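Local coordinates for amide synthase (Vibrio cholerae, PDB 1L5A), which probably acts as a nonribosomal peptide synthetase condensation enzyme, forming an amide bond in the biosynthesis of the siderophore vibriobactin, at residues 43-48 and 156-161; 22-27 and 92-97. All coordinates share one frame; numbering follows the deposited sequence.

Contact 1 (43-48 and 156-161); sequences HLTVSE and AAFKPY
E48, beside helix 35-47, reaches A157 and F158 of the loop between helix 131-150 and helix 161-172, so the contact joins helix 35-47 to that loop within the condensation domain. The carboxylate carries it. E48 OE1 accepts a hydrogen bond from the backbone N of F158 at 3.0 Å; the N-H points to it with an angle of 151° and arrives from above the carboxylate plane, 45° out of it. The E48 chain is extended beyond CG, which carries its carboxylate across to the loop backbone. Along the way its aliphatic part lies against the loop: E48 CG is 3.8 Å from A157 CB, and E48 CB is 3.6 Å from F158 CD1. The F158 ring turns back toward the helix because CG stands anti to its own carbonyl carbon (chi1 -70°). There the ring edge approaches the methyl group of T45, with F158 CE1 4.4 Å from T45 CG2, while the T45 hydroxyl bonds to A41 O within its own helix. Helix 131-150 supplies the second carboxylate oxygen with partners: E48 OE2 forms a salt bridge with R140 and a hydrogen bond with H144. R140 also touches T45 and F158. With one oxygen given to a loop amide and the other to two basic side chains, the carboxylate has partners on both oxygens, which should limit its rotation, and these neighbours would be expected to stabilise its negative charge.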
loop_
_atom_site.group_PDB
_atom_site.type_symbol
_atom_site.label_atom_id
_atom_site.label_comp_id
_atom_site.label_asym_id
_atom_site.label_seq_id
_atom_site.Cartn_x
_atom_site.Cartn_y
_atom_site.Cartn_z
ATOM N N HIS A 43 -33.952 -13.086 5.499
ATOM C CA HIS A 43 -34.311 -11.699 5.821
ATOM C C HIS A 43 -33.094 -10.951 6.383
ATOM O O HIS A 43 -32.893 -9.761 6.113
ATOM C CB HIS A 43 -35.424 -11.673 6.862
ATOM C CG HIS A 43 -35.637 -10.326 7.478
ATOM N ND1 HIS A 43 -36.506 -9.395 6.952
ATOM C CD2 HIS A 43 -35.066 -9.739 8.557
ATOM C CE1 HIS A 43 -36.463 -8.293 7.681
ATOM N NE2 HIS A 43 -35.595 -8.475 8.660
ATOM N N LEU A 44 -32.303 -11.636 7.200
ATOM C CA LEU A 44 -31.110 -11.019 7.757
ATOM C C LEU A 44 -30.075 -10.777 6.651
ATOM O O LEU A 44 -29.549 -9.667 6.508
ATOM C CB LEU A 44 -30.501 -11.908 8.853
ATOM C CG LEU A 44 -31.247 -11.957 10.199
ATOM C CD1 LEU A 44 -30.502 -12.872 11.153
ATOM C CD2 LEU A 44 -31.350 -10.549 10.800
ATOM N N THR A 45 -29.789 -11.804 5.857
ATOM C CA THR A 45 -28.803 -11.646 4.807
ATOM C C THR A 45 -29.081 -10.457 3.892
ATOM O O THR A 45 -28.190 -9.635 3.643
ATOM C CB THR A 45 -28.712 -12.881 3.941
ATOM O OG1 THR A 45 -28.343 -13.992 4.755
ATOM C CG2 THR A 45 -27.666 -12.674 2.866
ATOM N N VAL A 46 -30.316 -10.383 3.398
ATOM C CA VAL A 46 -30.745 -9.322 2.500
ATOM C C VAL A 46 -30.643 -7.919 3.118
ATOM O O VAL A 46 -30.372 -6.940 2.420
ATOM C CB VAL A 46 -32.195 -9.619 1.993
ATOM C CG1 VAL A 46 -32.821 -8.398 1.444
ATOM C CG2 VAL A 46 -32.156 -10.675 0.892
ATOM N N SER A 47 -30.842 -7.807 4.422
ATOM C CA SER A 47 -30.745 -6.498 5.080
ATOM C C SER A 47 -29.354 -5.943 5.016
ATOM O O SER A 47 -29.165 -4.737 4.936
ATOM C CB SER A 47 -31.138 -6.585 6.540
ATOM O OG SER A 47 -32.526 -6.843 6.614
ATOM N N GLU A 48 -28.376 -6.834 5.048
ATOM C CA GLU A 48 -26.982 -6.434 5.009
ATOM C C GLU A 48 -26.482 -5.956 3.645
ATOM O O GLU A 48 -25.399 -5.372 3.566
ATOM C CB GLU A 48 -26.106 -7.590 5.492
ATOM C CG GLU A 48 -26.361 -8.032 6.940
ATOM C CD GLU A 48 -25.447 -9.164 7.359
ATOM O OE1 GLU A 48 -24.419 -9.378 6.677
ATOM O OE2 GLU A 48 -25.741 -9.832 8.371
ATOM N N ALA A 156 -19.677 -10.967 11.756
ATOM C CA ALA A 156 -19.889 -9.663 11.177
ATOM C C ALA A 156 -20.679 -9.645 9.878
ATOM O O ALA A 156 -20.619 -10.566 9.053
ATOM C CB ALA A 156 -18.560 -8.971 10.986
ATOM N N ALA A 157 -21.417 -8.554 9.733
ATOM C CA ALA A 157 -22.258 -8.260 8.594
ATOM C C ALA A 157 -21.431 -7.676 7.439
ATOM O O ALA A 157 -20.288 -7.268 7.625
ATOM C CB ALA A 157 -23.302 -7.251 9.017
ATOM N N PHE A 158 -22.021 -7.638 6.251
ATOM C CA PHE A 158 -21.356 -7.064 5.093
ATOM C C PHE A 158 -21.120 -5.592 5.434
ATOM O O PHE A 158 -21.924 -4.991 6.141
ATOM C CB PHE A 158 -22.275 -7.158 3.872
ATOM C CG PHE A 158 -22.473 -8.558 3.356
ATOM C CD1 PHE A 158 -23.758 -9.050 3.112
ATOM C CD2 PHE A 158 -21.379 -9.368 3.057
ATOM C CE1 PHE A 158 -23.952 -10.327 2.578
ATOM C CE2 PHE A 158 -21.556 -10.647 2.519
ATOM C CZ PHE A 158 -22.849 -11.133 2.279
ATOM N N LYS A 159 -20.029 -5.015 4.948
ATOM C CA LYS A 159 -19.752 -3.605 5.202
ATOM C C LYS A 159 -20.735 -2.823 4.323
ATOM O O LYS A 159 -21.202 -3.334 3.319
ATOM C CB LYS A 159 -18.325 -3.265 4.782
ATOM C CG LYS A 159 -17.230 -4.123 5.423
ATOM C CD LYS A 159 -16.714 -3.526 6.718
ATOM C CE LYS A 159 -15.632 -4.411 7.351
ATOM N NZ LYS A 159 -14.448 -4.704 6.470
ATOM N N PRO A 160 -21.068 -1.578 4.696
ATOM C CA PRO A 160 -22.003 -0.818 3.857
ATOM C C PRO A 160 -21.450 -0.561 2.476
ATOM O O PRO A 160 -20.238 -0.480 2.304
ATOM C CB PRO A 160 -22.221 0.485 4.642
ATOM C CG PRO A 160 -21.065 0.545 5.596
ATOM C CD PRO A 160 -20.806 -0.876 5.966
ATOM N N TYR A 161 -22.338 -0.440 1.491
ATOM C CA TYR A 161 -21.912 -0.202 0.116
ATOM C C TYR A 161 -21.144 1.111 0.056
ATOM O O TYR A 161 -20.226 1.261 -0.744
ATOM C CB TYR A 161 -23.120 -0.142 -0.834
ATOM C CG TYR A 161 -22.747 -0.017 -2.313
ATOM C CD1 TYR A 161 -22.079 -1.050 -2.972
ATOM C CD2 TYR A 161 -23.078 1.120 -3.049
ATOM C CE1 TYR A 161 -21.760 -0.958 -4.301
ATOM C CE2 TYR A 161 -22.766 1.217 -4.402
ATOM C CZ TYR A 161 -22.110 0.171 -5.018
ATOM O OH TYR A 161 -21.848 0.211 -6.367
#

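Contact 2 (22-27 and 92-97); sequences TVAHSL and QDLQRS
T22 OG1 faces the guanidinium of R96, with R96 NH2 3.5 Å and R96 NH1 3.6 Å from the hydroxyl oxygen, which meets the group obliquely. This is a polar and van der Waals approach rather than a hydrogen bond. T22 offers its other branch as well: the methyl lies in the guanidinium plane at the edge, T22 CG2 being 3.6 Å from R96 NH1. The two side chains come from opposite directions, and a bend at chi2 (-71°) folds the R96 chain back to the sheet. The apolar half of the meeting is small. One methyl of L94 does the touching, with L94 CD2 3.9 Å from A24 CB, and both side chains also rest on Y121. L94 CG sits beside its backbone N (chi1 -76°), and the following bond is extended, which carries the methyl inward although the side chain sets out alongside the strand. D93 links the end of helix 82-94 to strand 117-125, next to strand 22-30, through a hydrogen bond between OD1 and the hydroxyl of Y121 and a salt bridge from OD2 to R123. R123, paired with D93, touches T22 and brings a like charge near R96 NH2. T22 and A24 point to helix 82-94 and the turn after it, whereas H25, on the other face of the strand, bonds to E138 of helix 131-150. Strand 22-30, bordered by strands 117-125 and 348-356, is thus packed between helices as in the layered alpha/beta fold that condensation domains share with chloramphenicol acetyltransferase.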
loop_
_atom_site.group_PDB
_atom_site.type_symbol
_atom_site.label_atom_id
_atom_site.label_comp_id
_atom_site.label_asym_id
_atom_site.label_seq_id
_atom_site.Cartn_x
_atom_site.Cartn_y
_atom_site.Cartn_z
ATOM N N THR A 22 -29.902 -10.276 -16.359
ATOM C CA THR A 22 -30.470 -10.702 -15.091
ATOM C C THR A 22 -29.615 -11.810 -14.487
ATOM O O THR A 22 -28.926 -12.532 -15.201
ATOM C CB THR A 22 -31.885 -11.270 -15.287
ATOM O OG1 THR A 22 -32.747 -10.260 -15.829
ATOM C CG2 THR A 22 -32.445 -11.760 -13.973
ATOM N N VAL A 23 -29.657 -11.935 -13.169
ATOM C CA VAL A 23 -28.921 -12.989 -12.482
ATOM C C VAL A 23 -29.916 -13.670 -11.543
ATOM O O VAL A 23 -30.449 -13.051 -10.612
ATOM C CB VAL A 23 -27.754 -12.433 -11.634
ATOM C CG1 VAL A 23 -26.832 -13.569 -11.221
ATOM C CG2 VAL A 23 -26.990 -11.394 -12.407
ATOM N N ALA A 24 -30.190 -14.937 -11.795
ATOM C CA ALA A 24 -31.120 -15.659 -10.943
ATOM C C ALA A 24 -30.602 -17.045 -10.596
ATOM O O ALA A 24 -30.085 -17.774 -11.456
ATOM C CB ALA A 24 -32.510 -15.760 -11.616
ATOM N N HIS A 25 -30.716 -17.390 -9.319
ATOM C CA HIS A 25 -30.303 -18.700 -8.835
ATOM C C HIS A 25 -31.456 -19.331 -8.063
ATOM O O HIS A 25 -32.306 -18.641 -7.513
ATOM C CB HIS A 25 -29.100 -18.597 -7.899
ATOM C CG HIS A 25 -27.802 -18.304 -8.584
ATOM N ND1 HIS A 25 -26.594 -18.765 -8.105
ATOM C CD2 HIS A 25 -27.515 -17.577 -9.691
ATOM C CE1 HIS A 25 -25.620 -18.338 -8.887
ATOM N NE2 HIS A 25 -26.151 -17.613 -9.857
ATOM N N SER A 26 -31.500 -20.648 -8.039
ATOM C CA SER A 26 -32.518 -21.319 -7.269
ATOM C C SER A 26 -31.757 -22.288 -6.398
ATOM O O SER A 26 -30.786 -22.920 -6.838
ATOM C CB SER A 26 -33.513 -22.063 -8.160
ATOM O OG SER A 26 -32.922 -23.187 -8.763
ATOM N N LEU A 27 -32.172 -22.368 -5.142
ATOM C CA LEU A 27 -31.546 -23.272 -4.195
ATOM C C LEU A 27 -32.608 -24.279 -3.796
ATOM O O LEU A 27 -33.744 -23.914 -3.463
ATOM C CB LEU A 27 -31.050 -22.496 -2.973
ATOM C CG LEU A 27 -29.940 -21.466 -3.223
ATOM C CD1 LEU A 27 -29.532 -20.824 -1.903
ATOM C CD2 LEU A 27 -28.740 -22.144 -3.886
ATOM N N GLN A 92 -42.496 -16.840 -13.843
ATOM C CA GLN A 92 -43.203 -15.584 -13.973
ATOM C C GLN A 92 -42.224 -14.437 -13.733
ATOM O O GLN A 92 -42.178 -13.481 -14.499
ATOM C CB GLN A 92 -44.359 -15.521 -12.974
ATOM C CG GLN A 92 -45.123 -14.212 -12.994
ATOM C CD GLN A 92 -45.691 -13.896 -14.362
ATOM O OE1 GLN A 92 -46.497 -14.658 -14.900
ATOM N NE2 GLN A 92 -45.272 -12.767 -14.936
ATOM N N ASP A 93 -41.423 -14.534 -12.678
ATOM C CA ASP A 93 -40.480 -13.461 -12.395
ATOM C C ASP A 93 -39.410 -13.361 -13.483
ATOM O O ASP A 93 -39.006 -12.261 -13.866
ATOM C CB ASP A 93 -39.848 -13.650 -11.020
ATOM C CG ASP A 93 -38.809 -12.594 -10.711
ATOM O OD1 ASP A 93 -37.607 -12.886 -10.894
ATOM O OD2 ASP A 93 -39.188 -11.478 -10.296
ATOM N N LEU A 94 -38.947 -14.503 -13.979
ATOM C CA LEU A 94 -37.966 -14.492 -15.053
ATOM C C LEU A 94 -38.553 -13.795 -16.282
ATOM O O LEU A 94 -37.855 -13.094 -17.001
ATOM C CB LEU A 94 -37.565 -15.915 -15.427
ATOM C CG LEU A 94 -36.611 -16.544 -14.417
ATOM C CD1 LEU A 94 -36.307 -17.978 -14.815
ATOM C CD2 LEU A 94 -35.332 -15.717 -14.349
ATOM N N GLN A 95 -39.842 -13.982 -16.520
ATOM C CA GLN A 95 -40.486 -13.360 -17.661
ATOM C C GLN A 95 -41.035 -11.983 -17.334
ATOM O O GLN A 95 -41.757 -11.409 -18.147
ATOM C CB GLN A 95 -41.637 -14.232 -18.169
ATOM C CG GLN A 95 -41.223 -15.425 -19.023
ATOM C CD GLN A 95 -42.426 -16.214 -19.546
ATOM O OE1 GLN A 95 -43.473 -15.633 -19.851
ATOM N NE2 GLN A 95 -42.271 -17.539 -19.663
ATOM N N ARG A 96 -40.719 -11.434 -16.164
ATOM C CA ARG A 96 -41.271 -10.119 -15.853
ATOM C C ARG A 96 -40.699 -9.061 -16.794
ATOM O O ARG A 96 -39.653 -9.272 -17.424
ATOM C CB ARG A 96 -41.020 -9.736 -14.391
ATOM C CG ARG A 96 -39.785 -8.888 -14.143
ATOM C CD ARG A 96 -38.515 -9.682 -14.343
ATOM N NE ARG A 96 -37.329 -8.884 -14.065
ATOM C CZ ARG A 96 -36.102 -9.380 -13.997
ATOM N NH1 ARG A 96 -35.904 -10.676 -14.179
ATOM N NH2 ARG A 96 -35.072 -8.573 -13.768
ATOM N N SER A 97 -41.405 -7.933 -16.893
ATOM C CA SER A 97 -41.014 -6.808 -17.753
ATOM C C SER A 97 -39.586 -6.329 -17.467
ATOM O O SER A 97 -38.925 -5.733 -18.329
ATOM C CB SER A 97 -41.996 -5.640 -17.566
ATOM O OG SER A 97 -41.876 -5.065 -16.273
#

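Contacts 1 and 2 do not touch: their centres are about 22 Å apart and their nearest atoms about 10 Å. They are joined through consecutive elements, since strand 22-30 of contact 2 leads on to helix 35-47 of contact 1, and their segments alternate along the chain. Helix 131-150 serves both regions, through R140 and H144 at 43-48 and through M134, E138 and L141 at 22-27. The centre of contact 2 lies about 17 Å from the centre of the chain, that of contact 1 about 21 Å. V23, within 22-27, touches H126, by sequence the second histidine of the HHxxxDG motif that marks the active site of condensation domains.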